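Local coordinates for exopolysaccharide biosynthesis protein (Pantoea stewartii subsp. stewartii DC283, PDB 6TGF) that modifies the glycan of the bacterial biofilm, probably as a hydrolase, and has a parallel beta-helix fold like that of bacteriophage tailspikes, at residues Val543-Pro553 with Arg656-Ala667; Asn586-His594 with Ser605-Val614. All coordinates share one frame; numbering follows the deposited sequence.

How the contacts relate
Past the parallel beta-helix, the chain enters a region of two packed antiparallel sheets. Strand 543-551 is the first in sequence of one sheet, and contact 1 joins it to 659-664, an outermost strand of that sheet within the chain, closing a loop of about a hundred residues. Contact 2 falls within this loop and closes a short one, ten residues between its segments: the chain runs through 589-597 and turns back in 602-610, forming a hairpin of the second sheet, before V614 starts a strand of the first. The centres lie about 19 Å apart, and the contacts meet where L547 CD1 is 4.2 Å from I593 CD1. Both touch the second subunit, at the trimer interface.

Contact 1. Residues Val543-Pro553 with Arg656-Ala667; sequences VWYELANLYSP and RCARVDAKMAKA
Y551 carries R659 over one ring face and meets R656 at its hydroxyl end, near one end of an antiparallel pair of strands, which is interrupted by a G1 beta bulge where M664 and A665 both face E546. With CG anti to the backbone N (chi1 -174°), the tyrosine reaches along the partner segment. Its CB packs on R659 CB at 3.8 Å. CD2 lies 3.6 Å from R659 NH1, the guanidinium being turned only 21° from the ring plane. CD1 passes C657 O at 3.3 Å. At the tip, OH accepts from R656 NH1 at 2.7 Å, in the plane of a guanidinium that stands steeply to the ring. R656 NH2 also donates to P553 O at 3.0 Å, so the arginine is held at its edge by two oxygens. R659 itself is fixed side-on by D661, NE to OD1 and NH2 to OD2. The same OD2 accepts from N549 ND2 at 3.1 Å, along a nearly straight bond; Q628 binds the other end of this amide. W506 of the second subunit makes a cation-pi contact with R659 and an edge-to-face one with Y551, placing this end at the subunit interface. On the opposite sheet face, L550 and V660 pack on W559 of the facing sheet. At the bulge, K663 N and M664 N both donate to L547 O, from the same face of its carbonyl plane.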
loop_
_atom_site.group_PDB
_atom_site.type_symbol
_atom_site.label_atom_id
_atom_site.label_comp_id
_atom_site.label_asym_id
_atom_site.label_seq_id
_atom_site.Cartn_x
_atom_site.Cartn_y
_atom_site.Cartn_z
ATOM N N VAL B 543 -24.068 17.788 44.057
ATOM C CA VAL B 543 -22.977 16.773 44.178
ATOM C C VAL B 543 -21.653 17.416 43.751
ATOM O O VAL B 543 -21.634 18.106 42.714
ATOM C CB VAL B 543 -23.285 15.514 43.343
ATOM C CG1 VAL B 543 -22.198 14.458 43.483
ATOM C CG2 VAL B 543 -24.642 14.924 43.693
ATOM N N TRP B 544 -20.592 17.183 44.530
ATOM C CA TRP B 544 -19.209 17.656 44.252
ATOM C C TRP B 544 -18.528 16.704 43.262
ATOM O O TRP B 544 -18.564 15.481 43.499
ATOM C CB TRP B 544 -18.400 17.776 45.550
ATOM C CG TRP B 544 -18.638 19.047 46.303
ATOM C CD1 TRP B 544 -19.336 19.202 47.465
ATOM C CD2 TRP B 544 -18.170 20.358 45.938
ATOM N NE1 TRP B 544 -19.333 20.516 47.849
ATOM C CE2 TRP B 544 -18.626 21.249 46.934
ATOM C CE3 TRP B 544 -17.413 20.863 44.875
ATOM C CZ2 TRP B 544 -18.347 22.613 46.891
ATOM C CZ3 TRP B 544 -17.139 22.212 44.834
ATOM C CH2 TRP B 544 -17.602 23.074 45.829
ATOM N N TYR B 545 -17.939 17.259 42.198
ATOM C CA TYR B 545 -17.079 16.549 41.214
ATOM C C TYR B 545 -15.707 17.229 41.164
ATOM O O TYR B 545 -15.657 18.470 41.276
ATOM C CB TYR B 545 -17.705 16.565 39.817
ATOM C CG TYR B 545 -18.812 15.567 39.591
ATOM C CD1 TYR B 545 -18.544 14.295 39.112
ATOM C CD2 TYR B 545 -20.134 15.898 39.834
ATOM C CE1 TYR B 545 -19.557 13.375 38.892
ATOM C CE2 TYR B 545 -21.159 14.990 39.621
ATOM C CZ TYR B 545 -20.871 13.723 39.148
ATOM O OH TYR B 545 -21.877 12.825 38.936
ATOM N N GLU B 546 -14.638 16.442 41.010
ATOM C CA GLU B 546 -13.317 16.927 40.530
ATOM C C GLU B 546 -13.326 16.834 39.002
ATOM O O GLU B 546 -13.417 15.705 38.483
ATOM C CB GLU B 546 -12.162 16.118 41.123
ATOM C CG GLU B 546 -10.796 16.704 40.803
ATOM C CD GLU B 546 -9.605 15.946 41.366
ATOM O OE1 GLU B 546 -9.815 15.041 42.199
ATOM O OE2 GLU B 546 -8.466 16.264 40.967
ATOM N N LEU B 547 -13.272 17.977 38.313
ATOM C CA LEU B 547 -13.266 18.041 36.827
ATOM C C LEU B 547 -11.940 17.473 36.316
ATOM O O LEU B 547 -11.965 16.410 35.668
ATOM C CB LEU B 547 -13.472 19.487 36.363
ATOM C CG LEU B 547 -14.864 20.075 36.599
ATOM C CD1 LEU B 547 -14.969 21.460 35.982
ATOM C CD2 LEU B 547 -15.956 19.171 36.044
ATOM N N ALA B 548 -10.824 18.140 36.624
ATOM C CA ALA B 548 -9.479 17.778 36.123
ATOM C C ALA B 548 -8.389 18.492 36.926
ATOM O O ALA B 548 -8.719 19.412 37.700
ATOM C CB ALA B 548 -9.382 18.131 34.658
ATOM N N ASN B 549 -7.139 18.055 36.743
ATOM C CA ASN B 549 -5.916 18.820 37.099
ATOM C C ASN B 549 -5.417 19.522 35.833
ATOM O O ASN B 549 -5.098 18.816 34.857
ATOM C CB ASN B 549 -4.822 17.932 37.696
ATOM C CG ASN B 549 -3.535 18.689 37.945
ATOM O OD1 ASN B 549 -3.489 19.584 38.787
ATOM N ND2 ASN B 549 -2.487 18.346 37.213
ATOM N N LEU B 550 -5.375 20.857 35.848
ATOM C CA LEU B 550 -4.850 21.694 34.737
ATOM C C LEU B 550 -3.346 21.907 34.943
ATOM O O LEU B 550 -2.974 22.482 35.985
ATOM C CB LEU B 550 -5.589 23.035 34.714
ATOM C CG LEU B 550 -7.105 22.967 34.525
ATOM C CD1 LEU B 550 -7.726 24.340 34.726
ATOM C CD2 LEU B 550 -7.467 22.414 33.155
ATOM N N TYR B 551 -2.521 21.459 33.990
ATOM C CA TYR B 551 -1.061 21.731 33.948
ATOM C C TYR B 551 -0.802 22.951 33.059
ATOM O O TYR B 551 -0.959 22.845 31.826
ATOM C CB TYR B 551 -0.271 20.522 33.439
ATOM C CG TYR B 551 1.223 20.709 33.511
ATOM C CD1 TYR B 551 1.920 21.305 32.475
ATOM C CD2 TYR B 551 1.938 20.322 34.631
ATOM C CE1 TYR B 551 3.291 21.496 32.540
ATOM C CE2 TYR B 551 3.310 20.502 34.712
ATOM C CZ TYR B 551 3.989 21.095 33.663
ATOM O OH TYR B 551 5.340 21.271 33.738
ATOM N N SER B 552 -0.408 24.068 33.679
ATOM C CA SER B 552 -0.064 25.352 33.014
ATOM C C SER B 552 1.457 25.477 32.930
ATOM O O SER B 552 2.107 25.733 33.941
ATOM C CB SER B 552 -0.680 26.517 33.749
ATOM O OG SER B 552 -1.945 26.164 34.290
ATOM N N PRO B 553 2.077 25.274 31.743
ATOM C CA PRO B 553 3.537 25.285 31.630
ATOM C C PRO B 553 4.211 26.654 31.823
ATOM O O PRO B 553 5.382 26.661 32.149
ATOM C CB PRO B 553 3.797 24.779 30.201
ATOM C CG PRO B 553 2.531 25.121 29.445
ATOM C CD PRO B 553 1.417 24.980 30.461
ATOM N N ARG B 656 7.166 19.917 27.048
ATOM C CA ARG B 656 6.523 20.149 28.371
ATOM C C ARG B 656 5.318 21.079 28.161
ATOM O O ARG B 656 5.402 22.268 28.534
ATOM C CB ARG B 656 7.554 20.715 29.353
ATOM C CG ARG B 656 7.126 20.663 30.812
ATOM C CD ARG B 656 8.151 21.294 31.737
ATOM N NE ARG B 656 8.350 22.712 31.456
ATOM C CZ ARG B 656 7.534 23.695 31.834
ATOM N NH1 ARG B 656 6.434 23.435 32.521
ATOM N NH2 ARG B 656 7.819 24.946 31.518
ATOM N N CYS B 657 4.239 20.540 27.579
ATOM C CA CYS B 657 3.068 21.291 27.050
ATOM C C CYS B 657 1.931 21.339 28.078
ATOM O O CYS B 657 2.098 20.798 29.186
ATOM C CB CYS B 657 2.558 20.655 25.763
ATOM S SG CYS B 657 2.050 18.925 25.960
ATOM N N ALA B 658 0.821 21.984 27.705
ATOM C CA ALA B 658 -0.442 22.047 28.476
ATOM C C ALA B 658 -1.053 20.645 28.582
ATOM O O ALA B 658 -0.859 19.837 27.649
ATOM C CB ALA B 658 -1.395 23.009 27.811
ATOM N N ARG B 659 -1.762 20.377 29.680
ATOM C CA ARG B 659 -2.481 19.100 29.932
ATOM C C ARG B 659 -3.816 19.389 30.622
ATOM O O ARG B 659 -3.861 20.302 31.467
ATOM C CB ARG B 659 -1.651 18.168 30.820
ATOM C CG ARG B 659 -0.740 17.215 30.060
ATOM C CD ARG B 659 0.357 16.648 30.940
ATOM N NE ARG B 659 -0.086 16.346 32.299
ATOM C CZ ARG B 659 0.659 16.482 33.399
ATOM N NH1 ARG B 659 1.901 16.933 33.330
ATOM N NH2 ARG B 659 0.152 16.173 34.580
ATOM N N VAL B 660 -4.856 18.636 30.257
ATOM C CA VAL B 660 -6.099 18.467 31.061
ATOM C C VAL B 660 -6.107 17.023 31.573
ATOM O O VAL B 660 -6.516 16.125 30.812
ATOM C CB VAL B 660 -7.364 18.809 30.249
ATOM C CG1 VAL B 660 -8.641 18.450 30.995
ATOM C CG2 VAL B 660 -7.386 20.277 29.845
ATOM N N ASP B 661 -5.620 16.811 32.799
ATOM C CA ASP B 661 -5.650 15.495 33.490
ATOM C C ASP B 661 -7.081 15.263 33.976
ATOM O O ASP B 661 -7.359 15.530 35.161
ATOM C CB ASP B 661 -4.638 15.432 34.636
ATOM C CG ASP B 661 -3.211 15.732 34.217
ATOM O OD1 ASP B 661 -2.906 15.579 33.017
ATOM O OD2 ASP B 661 -2.418 16.121 35.096
ATOM N N ALA B 662 -7.953 14.815 33.071
ATOM C CA ALA B 662 -9.402 14.621 33.307
ATOM C C ALA B 662 -9.605 13.569 34.402
ATOM O O ALA B 662 -9.068 12.452 34.259
ATOM C CB ALA B 662 -10.089 14.230 32.022
ATOM N N LYS B 663 -10.328 13.937 35.464
ATOM C CA LYS B 663 -10.762 13.032 36.562
ATOM C C LYS B 663 -12.271 12.805 36.427
ATOM O O LYS B 663 -12.687 11.634 36.344
ATOM C CB LYS B 663 -10.409 13.630 37.928
ATOM C CG LYS B 663 -8.973 14.119 38.075
ATOM C CD LYS B 663 -7.941 13.013 38.052
ATOM C CE LYS B 663 -6.523 13.542 38.016
ATOM N NZ LYS B 663 -5.542 12.459 37.771
ATOM N N MET B 664 -13.044 13.898 36.409
ATOM C CA MET B 664 -14.496 13.921 36.085
ATOM C C MET B 664 -15.227 12.885 36.951
ATOM O O MET B 664 -16.053 12.122 36.409
ATOM C CB MET B 664 -14.694 13.623 34.593
ATOM C CG MET B 664 -15.484 14.679 33.849
ATOM S SD MET B 664 -14.739 16.333 33.851
ATOM C CE MET B 664 -13.226 16.024 32.943
ATOM N N ALA B 665 -14.930 12.874 38.256
ATOM C CA ALA B 665 -15.370 11.853 39.236
ATOM C C ALA B 665 -15.934 12.532 40.488
ATOM O O ALA B 665 -15.479 13.646 40.810
ATOM C CB ALA B 665 -14.207 10.958 39.585
ATOM N N LYS B 666 -16.882 11.873 41.165
ATOM C CA LYS B 666 -17.474 12.336 42.449
ATOM C C LYS B 666 -16.368 12.418 43.504
ATOM O O LYS B 666 -15.788 11.368 43.836
ATOM C CB LYS B 666 -18.600 11.404 42.907
ATOM C CG LYS B 666 -19.935 11.636 42.214
ATOM C CD LYS B 666 -20.910 10.489 42.353
ATOM C CE LYS B 666 -22.023 10.544 41.329
ATOM N NZ LYS B 666 -22.692 9.232 41.174
ATOM N N ALA B 667 -16.088 13.629 43.994
ATOM C CA ALA B 667 -15.032 13.923 44.991
ATOM C C ALA B 667 -15.317 15.273 45.659
ATOM O O ALA B 667 -15.419 16.277 44.931
ATOM C CB ALA B 667 -13.683 13.920 44.316
#

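Contact 2. Residues Asn586-His594 with Ser605-Val614; sequences NTGGRAVIH and SWSAEGSSPV
R590 meets E609 because its CG is placed between the backbone N and the carbonyl carbon (chi1 51°), while E609 holds CG anti to its own carbonyl carbon (chi1 -78°) and runs out extended. The two chains then lie alongside, with R590 CG 3.6 Å from E609 CB. A bend further along the arginine brings NH1 to E609 OE1 at 3.0 Å, a salt bridge in the guanidinium plane but above that of the carboxylate; the two planes are 78° apart. This pair sits on an antiparallel beta hairpin, next to G589 and G610, whose CA atoms come within 4.1 Å. Hydrogen-bonded pairs V592-S607 and H594-S605 continue the ladder, and water 2 links H594 ND1 to S605 OG. On the other face A591 CB touches V614 CG2 at 3.5 Å, and V614 CG1 lies over one face of the W606 ring. S612 OG donates to V614 O at 2.7 Å, on an in-plane lone pair. R590 NH2 also forms salt bridges to E562 of its own chain and to E560 of the second subunit, so one guanidinium is shared among three carboxylates, consistent with a charge network at the trimer interface.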
loop_
_atom_site.group_PDB
_atom_site.type_symbol
_atom_site.label_atom_id
_atom_site.label_comp_id
_atom_site.label_asym_id
_atom_site.label_seq_id
_atom_site.Cartn_x
_atom_site.Cartn_y
_atom_site.Cartn_z
ATOM N N ASN B 586 -36.356 28.634 33.354
ATOM C CA ASN B 586 -35.634 29.052 32.123
ATOM C C ASN B 586 -35.180 27.811 31.347
ATOM O O ASN B 586 -34.933 26.768 31.988
ATOM C CB ASN B 586 -34.446 29.958 32.466
ATOM C CG ASN B 586 -34.177 31.025 31.426
ATOM O OD1 ASN B 586 -34.552 30.881 30.263
ATOM N ND2 ASN B 586 -33.525 32.101 31.836
ATOM N N THR B 587 -35.094 27.927 30.018
ATOM C CA THR B 587 -34.414 26.957 29.118
ATOM C C THR B 587 -33.062 27.549 28.707
ATOM O O THR B 587 -33.001 28.776 28.470
ATOM C CB THR B 587 -35.280 26.599 27.904
ATOM O OG1 THR B 587 -36.540 26.126 28.379
ATOM C CG2 THR B 587 -34.645 25.544 27.022
ATOM N N GLY B 588 -32.028 26.706 28.631
ATOM C CA GLY B 588 -30.633 27.118 28.383
ATOM C C GLY B 588 -29.913 27.443 29.679
ATOM O O GLY B 588 -30.587 27.528 30.728
ATOM N N GLY B 589 -28.592 27.624 29.610
ATOM C CA GLY B 589 -27.741 27.965 30.765
ATOM C C GLY B 589 -26.352 27.368 30.641
ATOM O O GLY B 589 -26.129 26.568 29.709
ATOM N N ARG B 590 -25.454 27.750 31.554
ATOM C CA ARG B 590 -24.040 27.294 31.612
ATOM C C ARG B 590 -23.343 27.944 32.812
ATOM O O ARG B 590 -23.858 28.960 33.317
ATOM C CB ARG B 590 -23.292 27.664 30.327
ATOM C CG ARG B 590 -23.422 29.129 29.934
ATOM C CD ARG B 590 -22.319 29.605 29.011
ATOM N NE ARG B 590 -22.254 28.846 27.769
ATOM C CZ ARG B 590 -23.060 29.008 26.721
ATOM N NH1 ARG B 590 -24.031 29.907 26.742
ATOM N NH2 ARG B 590 -22.891 28.255 25.648
ATOM N N ALA B 591 -22.213 27.371 33.236
ATOM C CA ALA B 591 -21.252 27.970 34.193
ATOM C C ALA B 591 -19.904 28.144 33.487
ATOM O O ALA B 591 -19.445 27.180 32.849
ATOM C CB ALA B 591 -21.132 27.106 35.423
ATOM N N VAL B 592 -19.308 29.334 33.588
ATOM C CA VAL B 592 -18.013 29.693 32.937
ATOM C C VAL B 592 -16.958 29.881 34.034
ATOM O O VAL B 592 -17.050 30.876 34.775
ATOM C CB VAL B 592 -18.166 30.950 32.059
ATOM C CG1 VAL B 592 -16.862 31.334 31.376
ATOM C CG2 VAL B 592 -19.274 30.781 31.029
ATOM N N ILE B 593 -15.999 28.951 34.125
ATOM C CA ILE B 593 -14.926 28.925 35.164
ATOM C C ILE B 593 -13.621 29.431 34.541
ATOM O O ILE B 593 -13.143 28.796 33.583
ATOM C CB ILE B 593 -14.764 27.506 35.746
ATOM C CG1 ILE B 593 -16.066 26.998 36.369
ATOM C CG2 ILE B 593 -13.607 27.449 36.737
ATOM C CD1 ILE B 593 -16.120 25.500 36.544
ATOM N N HIS B 594 -13.068 30.521 35.083
ATOM C CA HIS B 594 -11.762 31.106 34.681
ATOM C C HIS B 594 -10.680 30.644 35.662
ATOM O O HIS B 594 -10.934 30.686 36.880
ATOM C CB HIS B 594 -11.852 32.634 34.603
ATOM C CG HIS B 594 -12.970 33.119 33.742
ATOM N ND1 HIS B 594 -14.178 33.537 34.266
ATOM C CD2 HIS B 594 -13.073 33.244 32.402
ATOM C CE1 HIS B 594 -14.974 33.906 33.283
ATOM N NE2 HIS B 594 -14.319 33.735 32.129
ATOM N N SER B 605 -12.095 32.157 39.280
ATOM C CA SER B 605 -13.297 33.030 39.328
ATOM C C SER B 605 -14.289 32.523 38.277
ATOM O O SER B 605 -13.827 32.165 37.174
ATOM C CB SER B 605 -12.933 34.477 39.098
ATOM O OG SER B 605 -14.091 35.267 38.875
ATOM N N TRP B 606 -15.584 32.467 38.603
ATOM C CA TRP B 606 -16.605 31.820 37.734
ATOM C C TRP B 606 -17.901 32.638 37.681
ATOM O O TRP B 606 -18.311 33.186 38.722
ATOM C CB TRP B 606 -16.852 30.374 38.184
ATOM C CG TRP B 606 -17.628 30.225 39.458
ATOM C CD1 TRP B 606 -17.156 30.356 40.732
ATOM C CD2 TRP B 606 -19.020 29.883 39.579
ATOM N NE1 TRP B 606 -18.159 30.127 41.635
ATOM C CE2 TRP B 606 -19.314 29.834 40.958
ATOM C CE3 TRP B 606 -20.044 29.619 38.660
ATOM C CZ2 TRP B 606 -20.589 29.535 41.434
ATOM C CZ3 TRP B 606 -21.304 29.324 39.133
ATOM C CH2 TRP B 606 -21.571 29.283 40.502
ATOM N N SER B 607 -18.499 32.703 36.487
ATOM C CA SER B 607 -19.818 33.318 36.182
ATOM C C SER B 607 -20.781 32.222 35.713
ATOM O O SER B 607 -20.332 31.070 35.568
ATOM C CB SER B 607 -19.670 34.401 35.147
ATOM O OG SER B 607 -18.916 33.941 34.036
ATOM N N ALA B 608 -22.052 32.568 35.478
ATOM C CA ALA B 608 -23.116 31.626 35.056
ATOM C C ALA B 608 -24.074 32.295 34.063
ATOM O O ALA B 608 -24.014 33.530 33.903
ATOM C CB ALA B 608 -23.855 31.118 36.268
ATOM N N GLU B 609 -24.913 31.483 33.413
ATOM C CA GLU B 609 -26.019 31.925 32.523
ATOM C C GLU B 609 -27.258 31.069 32.801
ATOM O O GLU B 609 -27.090 29.908 33.230
ATOM C CB GLU B 609 -25.622 31.809 31.051
ATOM C CG GLU B 609 -24.727 32.932 30.561
ATOM C CD GLU B 609 -24.415 32.881 29.075
ATOM O OE1 GLU B 609 -25.127 32.166 28.344
ATOM O OE2 GLU B 609 -23.455 33.553 28.651
ATOM N N GLY B 610 -28.448 31.630 32.561
ATOM C CA GLY B 610 -29.750 30.943 32.681
ATOM C C GLY B 610 -29.848 30.120 33.955
ATOM O O GLY B 610 -29.489 30.643 35.026
ATOM N N SER B 611 -30.320 28.876 33.842
ATOM C CA SER B 611 -30.460 27.910 34.963
ATOM C C SER B 611 -29.128 27.179 35.168
ATOM O O SER B 611 -28.971 26.065 34.636
ATOM C CB SER B 611 -31.604 26.959 34.709
ATOM O OG SER B 611 -31.783 26.071 35.802
ATOM N N SER B 612 -28.206 27.797 35.914
ATOM C CA SER B 612 -26.794 27.358 36.092
ATOM C C SER B 612 -26.734 25.880 36.474
ATOM O O SER B 612 -27.493 25.431 37.328
ATOM C CB SER B 612 -26.092 28.204 37.121
ATOM O OG SER B 612 -24.732 27.818 37.250
ATOM N N PRO B 613 -25.832 25.083 35.854
ATOM C CA PRO B 613 -25.589 23.708 36.292
ATOM C C PRO B 613 -24.660 23.616 37.515
ATOM O O PRO B 613 -24.562 22.540 38.075
ATOM C CB PRO B 613 -24.936 23.070 35.057
ATOM C CG PRO B 613 -24.183 24.213 34.406
ATOM C CD PRO B 613 -25.015 25.448 34.685
ATOM N N VAL B 614 -24.020 24.730 37.896
ATOM C CA VAL B 614 -23.003 24.805 38.989
ATOM C C VAL B 614 -23.492 25.789 40.062
ATOM O O VAL B 614 -23.991 26.868 39.691
ATOM C CB VAL B 614 -21.626 25.214 38.429
ATOM C CG1 VAL B 614 -20.594 25.437 39.526
ATOM C CG2 VAL B 614 -21.114 24.201 37.416
HETATM O O HOH W 1 -35.068 25.807 35.167
HETATM O O HOH W 2 -15.577 35.125 36.725
#